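Local atomic coordinates of adenosine kinase (Sinorhizobium meliloti, PDB entry 3UBO), a protein that probably phosphorylates adenosine with the terminal phosphate of ATP, as a member of the pfkB family of carbohydrate kinases. Residues Glu270-Thr275 with Ile309-Ile314. Sequence-based numbering, arbitrary orientation.
With ADP (adenosine-5'-diphosphate), chain D.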
loop_
_atom_site.group_PDB
_atom_site.type_symbol
_atom_site.label_atom_id
_atom_site.label_comp_id
_atom_site.label_asym_id
_atom_site.label_seq_id
_atom_site.Cartn_x
_atom_site.Cartn_y
_atom_site.Cartn_z
ATOM N N GLU A 270 -21.060 -1.987 2.677
ATOM C CA GLU A 270 -21.138 -1.072 1.512
ATOM C C GLU A 270 -20.724 -1.827 0.225
ATOM O O GLU A 270 -21.587 -2.082 -0.623
ATOM C CB GLU A 270 -20.283 0.206 1.695
ATOM C CG GLU A 270 -20.951 1.356 2.444
ATOM C CD GLU A 270 -21.864 2.273 1.525
ATOM O OE1 GLU A 270 -21.301 2.941 0.590
ATOM O OE2 GLU A 270 -23.125 2.345 1.754
ATOM N N GLN A 271 -19.429 -2.189 0.104
ATOM C CA GLN A 271 -18.961 -3.114 -0.944
ATOM C C GLN A 271 -18.042 -4.152 -0.328
ATOM O O GLN A 271 -17.282 -3.892 0.636
ATOM C CB GLN A 271 -18.129 -2.468 -2.104
ATOM C CG GLN A 271 -17.914 -0.944 -2.133
ATOM C CD GLN A 271 -17.738 -0.434 -3.586
ATOM O OE1 GLN A 271 -16.623 -0.447 -4.085
ATOM N NE2 GLN A 271 -18.876 -0.013 -4.281
ATOM N N VAL A 272 -18.054 -5.312 -0.954
ATOM C CA VAL A 272 -17.012 -6.278 -0.727
ATOM C C VAL A 272 -15.768 -5.935 -1.600
ATOM O O VAL A 272 -15.669 -6.366 -2.736
ATOM C CB VAL A 272 -17.589 -7.685 -0.950
ATOM C CG1 VAL A 272 -16.572 -8.728 -0.607
ATOM C CG2 VAL A 272 -18.823 -7.834 -0.088
ATOM N N VAL A 273 -14.846 -5.129 -1.074
ATOM C CA VAL A 273 -13.701 -4.683 -1.832
ATOM C C VAL A 273 -12.621 -5.782 -1.897
ATOM O O VAL A 273 -12.284 -6.298 -2.984
ATOM C CB VAL A 273 -13.087 -3.395 -1.258
ATOM C CG1 VAL A 273 -11.824 -3.017 -2.080
ATOM C CG2 VAL A 273 -14.126 -2.265 -1.162
ATOM N N ASP A 274 -12.073 -6.148 -0.735
ATOM C CA ASP A 274 -11.021 -7.151 -0.641
ATOM C C ASP A 274 -11.257 -7.937 0.637
ATOM O O ASP A 274 -11.086 -7.434 1.728
ATOM C CB ASP A 274 -9.640 -6.470 -0.672
ATOM C CG ASP A 274 -8.478 -7.452 -0.496
ATOM O OD1 ASP A 274 -8.626 -8.673 -0.769
ATOM O OD2 ASP A 274 -7.379 -6.990 -0.025
ATOM N N THR A 275 -11.665 -9.176 0.466
ATOM C CA THR A 275 -11.774 -10.147 1.545
ATOM C C THR A 275 -10.471 -10.477 2.334
ATOM O O THR A 275 -10.501 -10.863 3.498
ATOM C CB THR A 275 -12.402 -11.403 0.970
ATOM O OG1 THR A 275 -13.767 -11.295 1.221
ATOM C CG2 THR A 275 -11.946 -12.638 1.607
ATOM N N ILE A 309 -14.944 -4.053 8.636
ATOM C CA ILE A 309 -14.159 -2.864 8.337
ATOM C C ILE A 309 -12.976 -3.135 7.394
ATOM O O ILE A 309 -12.636 -2.286 6.560
ATOM C CB ILE A 309 -13.615 -2.191 9.610
ATOM C CG1 ILE A 309 -14.784 -1.566 10.395
ATOM C CG2 ILE A 309 -12.455 -1.179 9.268
ATOM C CD1 ILE A 309 -14.398 -0.838 11.706
ATOM N N VAL A 310 -12.375 -4.315 7.492
ATOM C CA VAL A 310 -11.110 -4.557 6.774
ATOM C C VAL A 310 -11.347 -5.012 5.313
ATOM O O VAL A 310 -10.455 -4.881 4.457
ATOM C CB VAL A 310 -10.160 -5.525 7.509
ATOM C CG1 VAL A 310 -10.450 -6.997 7.144
ATOM C CG2 VAL A 310 -8.729 -5.185 7.162
ATOM N N ILE A 311 -12.552 -5.545 5.101
ATOM C CA ILE A 311 -13.076 -5.984 3.821
ATOM C C ILE A 311 -13.468 -4.766 2.935
ATOM O O ILE A 311 -13.571 -4.878 1.724
ATOM C CB ILE A 311 -14.373 -6.828 4.017
ATOM C CG1 ILE A 311 -14.132 -8.167 4.730
ATOM C CG2 ILE A 311 -15.096 -7.080 2.666
ATOM C CD1 ILE A 311 -15.385 -9.136 4.566
ATOM N N GLY A 312 -13.696 -3.613 3.542
ATOM C CA GLY A 312 -13.822 -2.411 2.739
ATOM C C GLY A 312 -12.453 -1.827 2.357
ATOM O O GLY A 312 -12.284 -0.614 2.376
ATOM N N GLN A 313 -11.455 -2.647 2.012
ATOM C CA GLN A 313 -10.110 -2.072 1.883
ATOM C C GLN A 313 -9.211 -2.971 1.068
ATOM O O GLN A 313 -9.191 -4.190 1.265
ATOM C CB GLN A 313 -9.477 -2.002 3.272
ATOM C CG GLN A 313 -8.611 -0.836 3.557
ATOM C CD GLN A 313 -7.914 -1.053 4.889
ATOM O OE1 GLN A 313 -7.434 -2.158 5.136
ATOM N NE2 GLN A 313 -7.826 -0.004 5.738
ATOM N N ILE A 314 -8.437 -2.385 0.166
ATOM C CA ILE A 314 -7.367 -3.155 -0.478
ATOM C C ILE A 314 -6.443 -3.157 0.656
ATOM O O ILE A 314 -6.126 -2.081 1.145
ATOM C CB ILE A 314 -6.733 -2.410 -1.695
ATOM C CG1 ILE A 314 -7.467 -2.810 -2.974
ATOM C CG2 ILE A 314 -5.267 -2.719 -1.827
ATOM C CD1 ILE A 314 -7.547 -4.282 -3.143
HETATM P PB ADP D . -12.425 -16.222 5.651
HETATM O O1B ADP D . -12.023 -17.228 4.393
HETATM O O2B ADP D . -11.788 -16.604 7.155
HETATM O O3B ADP D . -12.057 -14.815 5.340
HETATM P PA ADP D . -15.471 -15.852 6.049
HETATM O O1A ADP D . -16.357 -16.139 4.690
HETATM O O2A ADP D . -16.046 -16.590 7.174
HETATM O O3A ADP D . -14.052 -16.575 5.491
HETATM O "O5'" ADP D . -15.361 -14.245 6.528
HETATM C "C5'" ADP D . -14.678 -13.912 7.731
HETATM C "C4'" ADP D . -15.375 -12.749 8.511
HETATM O "O4'" ADP D . -15.341 -11.370 7.907
HETATM C "C3'" ADP D . -16.958 -12.898 8.823
HETATM O "O3'" ADP D . -17.407 -13.848 9.772
HETATM C "C2'" ADP D . -17.510 -11.478 8.814
HETATM O "O2'" ADP D . -17.611 -10.716 10.026
HETATM C "C1'" ADP D . -16.687 -10.913 7.691
HETATM N N9 ADP D . -17.237 -11.192 6.328
HETATM C C8 ADP D . -16.828 -12.132 5.408
HETATM N N7 ADP D . -17.654 -12.039 4.211
HETATM C C5 ADP D . -18.615 -11.011 4.435
HETATM C C6 ADP D . -19.686 -10.452 3.587
HETATM N N6 ADP D . -19.881 -10.961 2.216
HETATM N N1 ADP D . -20.445 -9.426 4.059
HETATM C C2 ADP D . -20.219 -8.885 5.337
HETATM N N3 ADP D . -19.188 -9.429 6.187
HETATM C C4 ADP D . -18.390 -10.468 5.715
#
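At the nucleotide site of this pfkB-family kinase, Val-273 and Asp-274 meet the carbonyl of Ile-311, from helix 296-311, and show how one backbone oxygen can gather two successive amides of a loop. The bond from Asp-274 N to Ile-311 O is 3.1 Å long and nearly straight, 166° at the hydrogen; the donor stands 27° off the carbonyl plane. Val-273 N reaches the same oxygen in a bent, weak bond. A CA-H...O contact runs back from Ile-311 CA to Asp-274 O, 3.2 Å. Val-273 then covers the chain at Gly-312 and Gln-313: its CG2 rests 3.9 Å from Gly-312 CA, while CG1, anti to the backbone N, leans over the peptide leading to Ile-314. With an alanine in place of Val-273, CG1 and CG2 would be gone, and a gap is likely to open over Gly-312 and Gln-313, although both backbone bonds could remain.

Asp-274 opens the D-T-x-G-A-G-D signature of the family, which continues into helix 278-290 and its ADP-contacting residues Ala-278 and Gly-279. Its carboxylate is shared, with OD1 hydrogen-bonded to Thr-276 OG1 and OD2 to Gly-315 N, so both oxygens tie the start of the signature to neighbouring backbone and side chain. Ile-314 CD1 comes back to 3.9 Å from Asp-274 CB, and Ile-314 also packs on Leu-319 of the second subunit.

The branches of Ile-311, a residue of the ADP pocket, part. CG2 lies beside Val-272 CG1 at 4.0 Å, the two side chains pointing the same way, whereas CG1, set anti to the carbonyl carbon (chi1 -66°), carries CD1 over the adenine, 3.3 Å from ADP N9. Val-272 CG2 comes within 4.0 Å of ADP N6, a looser approach to the amino end of the base.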